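Local coordinates for protein Non-sulfated chondroitin lyase E66 (Autographa californica nucleopolyhedrovirus, PDB 3VSN) that is a chondroitin lyase, essential for oral infectivity, that may digest the chondroitin sulfate barrier of the peritrophic matrix in the host midgut, at residues 347-351 and 361-365; 357-361 and 378-384. All coordinates share one frame; numbering follows the deposited sequence.

Read from the N terminus, the chain runs through strand 349-351, turns over residues 352-358 into the short helix 359-364, makes strand 367-370 and then wanders through the irregular loop 378-384. Contact 1 closes the first turn, bringing helix 359-364 back against strand 349-351. Contact 2 closes the longer excursion that follows, joining the start of the helix to the loop. The two spans overlap rather than nest, because contact 2 begins before contact 1 ends, and both use helix 359-364 and share Leu361. Tyr349 links them directly through a probable hydrogen bond from Gln358 N to Tyr349 OH, 3.1 Å away.

Contact 1: 347-351 and 361-365; sequences AYYES and LWTMA
Tyr349 and Trp362 form the aromatic heart of this contact, a T-shaped pair in which the tyrosine turns its edge to the face of the indole. The planes stand at 77° and the ring centroids are 5.3 Å apart, the tyrosine ring being measured against the six-membered ring of the tryptophan. Tyr349 CD1 does the touching, 3.7 Å from Trp362 CE3. With CG anti to the backbone N of Tyr349 (chi1 -174°), the phenol lies across the indole at about a right angle, and its polar end has its partner, Gln358, in the chain just before the helix.

The same indole also packs against backbone. Trp362 CZ3 comes within 3.4 Å of Glu350 N, while Tyr348 O lies at the indole edge, close to its plane, 3.7 Å from Trp362 CE3. A broad, flat side chain suits this place because it can meet a ring and a strand backbone together. Apolar packing continues at Thr363, whose methyl CG2 rests 3.5 Å from Tyr348 CD2; the threonine's OG1 meanwhile bonds to Ala359 O, one turn back in the helix.

Polar bridging is left to one water, which donates to Tyr348 O at 2.7 Å and to Trp362 O at 2.9 Å, so two buried carbonyls share a single donor molecule.

The side chain of Glu350, important for catalytic activity, touches the indole through CB, 4.1 Å from Trp362 CZ3. Its carboxylate serves the active site: OE1 forms a salt bridge with the transition-state stabiliser Arg300, and OE2 a hydrogen bond with the proton acceptor His246. The indole thus lies beside the backbone that carries this acid. Strand 349-351 pairs antiparallel with strand 408-410, and helix 359-364 packs against strand 349-351 through Trp362, with Met364 reaching strand 440-449.

Contact 2: 357-361 and 378-384; sequences IQAPL and YNANTVS
Leu361 reaches from helix 359-364 into the loop, where its side chain meets Val383 and Tyr378 in turn. Leu361 CB lies 3.8 Å from Val383 O. Beyond it CG is anti to the backbone N of Leu361 (chi1 -177°), which sends it out toward the loop, and the methyls branch from there onto Tyr378. Leu361 CD2 sits over one face of that ring in a CH-pi contact, 3.8 Å from the centroid and 19° off the normal, and also touches Val383 CG2. Leu361 CD1 meets the phenol end, 3.4 Å from Tyr378 OH, whose own hydrogen bond goes to Glu386. A branched leucine suits this place because its two methyls can both lie on the phenol while one of them also reaches the valine.

Val383 splits its branches: CG2 meets Leu361 and Gln358 CG, while Val383 CG1 packs tightly against Ile357 CD1 at 3.5 Å. Beside this apolar patch one water binds three backbone groups, accepting from Leu361 N at 3.0 Å and donating to Ile357 O and Val383 O.

Thr382 OG1 takes Asn379 N in a nearly straight bond (171°). Asn379 OD1 accepts from Asn381 N at 2.9 Å, in the carbonyl plane, which makes an Asx turn in the loop between strands 367-370 and 390-391. That loop packs on the start of helix 359-364, where the side chain of Gln358 comes about 6 Å, between nearest atoms, from that of the transition-state stabiliser Arg300.

Contact 1: 347-351 and 361-365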
ATOM      1  N   ALA A 347      -1.863   2.892  15.219  1.00 13.43           N
ATOM      2  CA  ALA A 347      -3.151   3.494  14.899  1.00 13.30           C
ATOM      3  C   ALA A 347      -3.964   2.560  14.011  1.00 13.07           C
ATOM      4  O   ALA A 347      -3.415   1.903  13.126  1.00 12.92           O
ATOM      5  CB  ALA A 347      -2.957   4.836  14.206  1.00 13.28           C
ATOM      6  N   TYR A 348      -5.266   2.488  14.263  1.00 12.95           N
ATOM      7  CA  TYR A 348      -6.164   1.789  13.350  1.00 13.01           C
ATOM      8  C   TYR A 348      -6.708   2.754  12.302  1.00 13.20           C
ATOM      9  O   TYR A 348      -7.266   2.331  11.291  1.00 12.95           O
ATOM     10  CB  TYR A 348      -7.302   1.081  14.101  1.00 12.98           C
ATOM     11  CG  TYR A 348      -8.367   1.990  14.690  1.00 13.01           C
ATOM     12  CD1 TYR A 348      -8.291   2.418  16.015  1.00 13.01           C
ATOM     13  CD2 TYR A 348      -9.465   2.401  13.927  1.00 12.99           C
ATOM     14  CE1 TYR A 348      -9.272   3.236  16.563  1.00 12.89           C
ATOM     15  CE2 TYR A 348     -10.449   3.218  14.463  1.00 12.94           C
ATOM     16  CZ  TYR A 348     -10.345   3.633  15.779  1.00 13.02           C
ATOM     17  OH  TYR A 348     -11.322   4.441  16.308  1.00 13.14           O
ATOM     18  N   TYR A 349      -6.534   4.052  12.546  1.00 13.51           N
ATOM     19  CA  TYR A 349      -7.070   5.071  11.651  1.00 14.18           C
ATOM     20  C   TYR A 349      -6.383   6.420  11.834  1.00 14.77           C
ATOM     21  O   TYR A 349      -5.897   6.738  12.921  1.00 14.78           O
ATOM     22  CB  TYR A 349      -8.587   5.215  11.852  1.00 13.84           C
ATOM     23  CG  TYR A 349      -9.252   6.157  10.871  1.00 13.94           C
ATOM     24  CD1 TYR A 349      -9.110   5.976   9.497  1.00 13.87           C
ATOM     25  CD2 TYR A 349     -10.028   7.226  11.318  1.00 13.92           C
ATOM     26  CE1 TYR A 349      -9.714   6.838   8.595  1.00 13.98           C
ATOM     27  CE2 TYR A 349     -10.646   8.087  10.421  1.00 13.89           C
ATOM     28  CZ  TYR A 349     -10.487   7.887   9.065  1.00 13.93           C
ATOM     29  OH  TYR A 349     -11.089   8.739   8.168  1.00 14.31           O
ATOM     30  N   GLU A 350      -6.338   7.196  10.753  1.00 15.77           N
ATOM     31  CA  GLU A 350      -5.891   8.582  10.796  1.00 16.72           C
ATOM     32  C   GLU A 350      -6.848   9.421   9.956  1.00 17.13           C
ATOM     33  O   GLU A 350      -7.134   9.079   8.810  1.00 17.01           O
ATOM     34  CB  GLU A 350      -4.458   8.716  10.267  1.00 17.34           C
ATOM     35  CG  GLU A 350      -3.823  10.074  10.544  1.00 18.40           C
ATOM     36  CD  GLU A 350      -2.533  10.295   9.776  1.00 19.48           C
ATOM     37  OE1 GLU A 350      -2.486   9.969   8.574  1.00 20.32           O
ATOM     38  OE2 GLU A 350      -1.564  10.806  10.372  1.00 20.29           O
ATOM     39  N   SER A 351      -7.347  10.504  10.544  1.00 17.75           N
ATOM     40  CA  SER A 351      -8.242  11.427   9.849  1.00 18.67           C
ATOM     41  C   SER A 351      -7.613  12.811   9.689  1.00 19.21           C
ATOM     42  O   SER A 351      -6.585  13.112  10.298  1.00 18.95           O
ATOM     43  CB  SER A 351      -9.573  11.542  10.594  1.00 18.61           C
ATOM     44  OG  SER A 351      -9.374  11.973  11.931  1.00 19.12           O
ATOM     45  N   LEU A 361     -13.159   1.074   6.225  1.00 12.89           N
ATOM     46  CA  LEU A 361     -12.353   0.497   5.144  1.00 13.13           C
ATOM     47  C   LEU A 361     -10.965   0.057   5.625  1.00 13.20           C
ATOM     48  O   LEU A 361     -10.477  -1.004   5.235  1.00 13.19           O
ATOM     49  CB  LEU A 361     -12.232   1.485   3.971  1.00 13.04           C
ATOM     50  CG  LEU A 361     -11.493   1.041   2.701  1.00 13.18           C
ATOM     51  CD1 LEU A 361     -12.198  -0.124   2.015  1.00 13.00           C
ATOM     52  CD2 LEU A 361     -11.338   2.212   1.743  1.00 13.12           C
ATOM     53  N   TRP A 362     -10.349   0.862   6.487  1.00 13.28           N
ATOM     54  CA  TRP A 362      -9.019   0.551   7.029  1.00 13.58           C
ATOM     55  C   TRP A 362      -9.003  -0.593   8.005  1.00 13.34           C
ATOM     56  O   TRP A 362      -7.965  -1.232   8.203  1.00 13.53           O
ATOM     57  CB  TRP A 362      -8.429   1.777   7.713  1.00 13.79           C
ATOM     58  CG  TRP A 362      -7.905   2.845   6.781  1.00 14.08           C
ATOM     59  CD1 TRP A 362      -8.272   3.097   5.459  1.00 14.29           C
ATOM     60  CD2 TRP A 362      -6.908   3.873   7.101  1.00 14.27           C
ATOM     61  NE1 TRP A 362      -7.575   4.171   4.953  1.00 14.34           N
ATOM     62  CE2 TRP A 362      -6.744   4.683   5.888  1.00 14.43           C
ATOM     63  CE3 TRP A 362      -6.155   4.184   8.229  1.00 14.41           C
ATOM     64  CZ2 TRP A 362      -5.864   5.756   5.833  1.00 14.57           C
ATOM     65  CZ3 TRP A 362      -5.273   5.271   8.165  1.00 14.65           C
ATOM     66  CH2 TRP A 362      -5.134   6.038   6.996  1.00 14.57           C
ATOM     67  N   THR A 363     -10.139  -0.854   8.641  1.00 13.00           N
ATOM     68  CA  THR A 363     -10.198  -1.830   9.727  1.00 12.48           C
ATOM     69  C   THR A 363     -10.931  -3.118   9.372  1.00 12.31           C
ATOM     70  O   THR A 363     -10.742  -4.141  10.032  1.00 12.17           O
ATOM     71  CB  THR A 363     -10.863  -1.233  10.983  1.00 12.63           C
ATOM     72  OG1 THR A 363     -12.183  -0.771  10.662  1.00 12.23           O
ATOM     73  CG2 THR A 363     -10.032  -0.077  11.532  1.00 12.75           C
ATOM     74  N   MET A 364     -11.767  -3.076   8.339  1.00 11.87           N
ATOM     75  CA  MET A 364     -12.665  -4.197   8.072  1.00 11.84           C
ATOM     76  C   MET A 364     -12.705  -4.688   6.624  1.00 11.82           C
ATOM     77  O   MET A 364     -13.509  -5.562   6.298  1.00 11.49           O
ATOM     78  CB  MET A 364     -14.078  -3.867   8.570  1.00 11.84           C
ATOM     79  CG  MET A 364     -14.201  -3.838  10.084  1.00 11.93           C
ATOM     80  SD  MET A 364     -15.854  -3.387  10.643  1.00 12.27           S
ATOM     81  CE  MET A 364     -15.796  -1.603  10.485  1.00 12.16           C
ATOM     82  N   ALA A 365     -11.849  -4.143   5.757  1.00 11.91           N
ATOM     83  CA  ALA A 365     -11.762  -4.651   4.382  1.00 11.95           C
ATOM     84  C   ALA A 365     -11.310  -6.109   4.406  1.00 11.96           C
ATOM     85  O   ALA A 365     -10.242  -6.427   4.932  1.00 11.94           O
ATOM     86  CB  ALA A 365     -10.813  -3.811   3.537  1.00 12.00           C
TER
HETATM   87  O   HOH W   1      -6.220   0.068  10.183  1.00 12.73           O

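Contact 2: 357-361 and 378-384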
ATOM      1  N   ILE A 357     -14.151   9.541   7.092  1.00 16.79           N
ATOM      2  CA  ILE A 357     -15.094   8.420   6.959  1.00 16.40           C
ATOM      3  C   ILE A 357     -14.429   7.093   6.559  1.00 15.64           C
ATOM      4  O   ILE A 357     -15.116   6.110   6.280  1.00 15.54           O
ATOM      5  CB  ILE A 357     -16.260   8.743   5.982  1.00 16.52           C
ATOM      6  CG1 ILE A 357     -15.746   9.026   4.561  1.00 16.59           C
ATOM      7  CG2 ILE A 357     -17.097   9.904   6.505  1.00 17.05           C
ATOM      8  CD1 ILE A 357     -16.846   9.084   3.517  1.00 16.66           C
ATOM      9  N   GLN A 358     -13.099   7.063   6.558  1.00 15.08           N
ATOM     10  CA  GLN A 358     -12.356   5.935   5.992  1.00 14.75           C
ATOM     11  C   GLN A 358     -11.983   4.818   6.986  1.00 14.32           C
ATOM     12  O   GLN A 358     -11.374   3.820   6.589  1.00 14.02           O
ATOM     13  CB  GLN A 358     -11.108   6.442   5.247  1.00 14.97           C
ATOM     14  CG  GLN A 358     -11.401   7.135   3.917  1.00 15.26           C
ATOM     15  CD  GLN A 358     -11.891   8.575   4.057  1.00 15.65           C
ATOM     16  OE1 GLN A 358     -11.941   9.136   5.156  1.00 15.59           O
ATOM     17  NE2 GLN A 358     -12.247   9.184   2.930  1.00 15.89           N
ATOM     18  N   ALA A 359     -12.345   4.978   8.259  1.00 13.77           N
ATOM     19  CA  ALA A 359     -11.972   3.990   9.286  1.00 13.59           C
ATOM     20  C   ALA A 359     -12.529   2.579   9.055  1.00 13.40           C
ATOM     21  O   ALA A 359     -11.794   1.606   9.234  1.00 13.25           O
ATOM     22  CB  ALA A 359     -12.312   4.482  10.686  1.00 13.69           C
ATOM     23  N   PRO A 360     -13.820   2.454   8.671  1.00 13.10           N
ATOM     24  CA  PRO A 360     -14.311   1.103   8.385  1.00 13.14           C
ATOM     25  C   PRO A 360     -13.517   0.369   7.297  1.00 12.94           C
ATOM     26  O   PRO A 360     -13.219  -0.817   7.460  1.00 12.82           O
ATOM     27  CB  PRO A 360     -15.761   1.343   7.957  1.00 13.06           C
ATOM     28  CG  PRO A 360     -16.149   2.561   8.735  1.00 13.39           C
ATOM     29  CD  PRO A 360     -14.923   3.435   8.662  1.00 13.27           C
ATOM     30  N   LEU A 361     -13.159   1.074   6.225  1.00 12.89           N
ATOM     31  CA  LEU A 361     -12.353   0.497   5.144  1.00 13.13           C
ATOM     32  C   LEU A 361     -10.965   0.057   5.625  1.00 13.20           C
ATOM     33  O   LEU A 361     -10.477  -1.004   5.235  1.00 13.19           O
ATOM     34  CB  LEU A 361     -12.232   1.485   3.971  1.00 13.04           C
ATOM     35  CG  LEU A 361     -11.493   1.041   2.701  1.00 13.18           C
ATOM     36  CD1 LEU A 361     -12.198  -0.124   2.015  1.00 13.00           C
ATOM     37  CD2 LEU A 361     -11.338   2.212   1.743  1.00 13.12           C
ATOM     38  N   TYR A 378     -12.168   3.858  -4.885  1.00 15.87           N
ATOM     39  CA  TYR A 378     -13.239   4.442  -4.079  1.00 16.25           C
ATOM     40  C   TYR A 378     -13.433   5.927  -4.374  1.00 16.74           C
ATOM     41  O   TYR A 378     -12.517   6.606  -4.842  1.00 17.22           O
ATOM     42  CB  TYR A 378     -12.958   4.243  -2.584  1.00 15.83           C
ATOM     43  CG  TYR A 378     -12.665   2.807  -2.212  1.00 15.82           C
ATOM     44  CD1 TYR A 378     -13.703   1.884  -2.046  1.00 15.70           C
ATOM     45  CD2 TYR A 378     -11.353   2.366  -2.035  1.00 15.65           C
ATOM     46  CE1 TYR A 378     -13.439   0.564  -1.713  1.00 15.77           C
ATOM     47  CE2 TYR A 378     -11.080   1.047  -1.701  1.00 15.66           C
ATOM     48  CZ  TYR A 378     -12.127   0.153  -1.547  1.00 15.68           C
ATOM     49  OH  TYR A 378     -11.860  -1.151  -1.219  1.00 15.76           O
ATOM     50  N   ASN A 379     -14.644   6.412  -4.116  1.00 16.84           N
ATOM     51  CA  ASN A 379     -14.913   7.842  -4.053  1.00 17.11           C
ATOM     52  C   ASN A 379     -15.683   8.156  -2.763  1.00 17.19           C
ATOM     53  O   ASN A 379     -15.953   7.249  -1.971  1.00 16.95           O
ATOM     54  CB  ASN A 379     -15.638   8.340  -5.319  1.00 17.23           C
ATOM     55  CG  ASN A 379     -16.974   7.652  -5.547  1.00 17.55           C
ATOM     56  OD1 ASN A 379     -17.864   7.704  -4.703  1.00 17.75           O
ATOM     57  ND2 ASN A 379     -17.125   7.021  -6.704  1.00 17.69           N
ATOM     58  N   ALA A 380     -16.028   9.425  -2.546  1.00 17.27           N
ATOM     59  CA  ALA A 380     -16.709   9.844  -1.309  1.00 17.33           C
ATOM     60  C   ALA A 380     -18.005   9.077  -1.024  1.00 17.21           C
ATOM     61  O   ALA A 380     -18.384   8.910   0.134  1.00 17.46           O
ATOM     62  CB  ALA A 380     -16.968  11.345  -1.321  1.00 17.61           C
ATOM     63  N   ASN A 381     -18.667   8.605  -2.078  1.00 17.25           N
ATOM     64  CA  ASN A 381     -19.947   7.900  -1.957  1.00 17.52           C
ATOM     65  C   ASN A 381     -19.830   6.379  -1.856  1.00 16.98           C
ATOM     66  O   ASN A 381     -20.814   5.698  -1.554  1.00 17.09           O
ATOM     67  CB  ASN A 381     -20.861   8.262  -3.135  1.00 18.41           C
ATOM     68  CG  ASN A 381     -21.161   9.745  -3.207  1.00 19.10           C
ATOM     69  OD1 ASN A 381     -21.454  10.382  -2.195  1.00 19.93           O
ATOM     70  ND2 ASN A 381     -21.090  10.304  -4.411  1.00 19.61           N
ATOM     71  N   THR A 382     -18.640   5.848  -2.123  1.00 16.20           N
ATOM     72  CA  THR A 382     -18.438   4.395  -2.129  1.00 15.58           C
ATOM     73  C   THR A 382     -17.404   3.914  -1.105  1.00 15.21           C
ATOM     74  O   THR A 382     -17.315   2.711  -0.837  1.00 15.32           O
ATOM     75  CB  THR A 382     -18.035   3.877  -3.530  1.00 15.40           C
ATOM     76  OG1 THR A 382     -16.748   4.396  -3.889  1.00 14.93           O
ATOM     77  CG2 THR A 382     -19.062   4.282  -4.592  1.00 15.41           C
ATOM     78  N   VAL A 383     -16.642   4.845  -0.532  1.00 14.79           N
ATOM     79  CA  VAL A 383     -15.511   4.506   0.349  1.00 14.58           C
ATOM     80  C   VAL A 383     -15.950   3.854   1.676  1.00 14.42           C
ATOM     81  O   VAL A 383     -15.136   3.246   2.375  1.00 14.29           O
ATOM     82  CB  VAL A 383     -14.576   5.730   0.573  1.00 14.66           C
ATOM     83  CG1 VAL A 383     -15.187   6.731   1.543  1.00 14.68           C
ATOM     84  CG2 VAL A 383     -13.190   5.296   1.049  1.00 14.53           C
ATOM     85  N   SER A 384     -17.237   3.976   2.003  1.00 14.16           N
ATOM     86  CA  SER A 384     -17.806   3.387   3.212  1.00 14.16           C
ATOM     87  C   SER A 384     -18.138   1.906   3.041  1.00 14.04           C
ATOM     88  O   SER A 384     -18.528   1.242   4.000  1.00 14.24           O
ATOM     89  CB  SER A 384     -19.081   4.133   3.613  1.00 14.13           C
ATOM     90  OG  SER A 384     -18.788   5.452   4.026  1.00 14.52           O
TER
HETATM   91  O   HOH W   2     -14.718   3.406   5.242  1.00 13.93           O
HETATM   92  O   HOH W   3     -17.861   5.299   6.683  1.00 15.28           O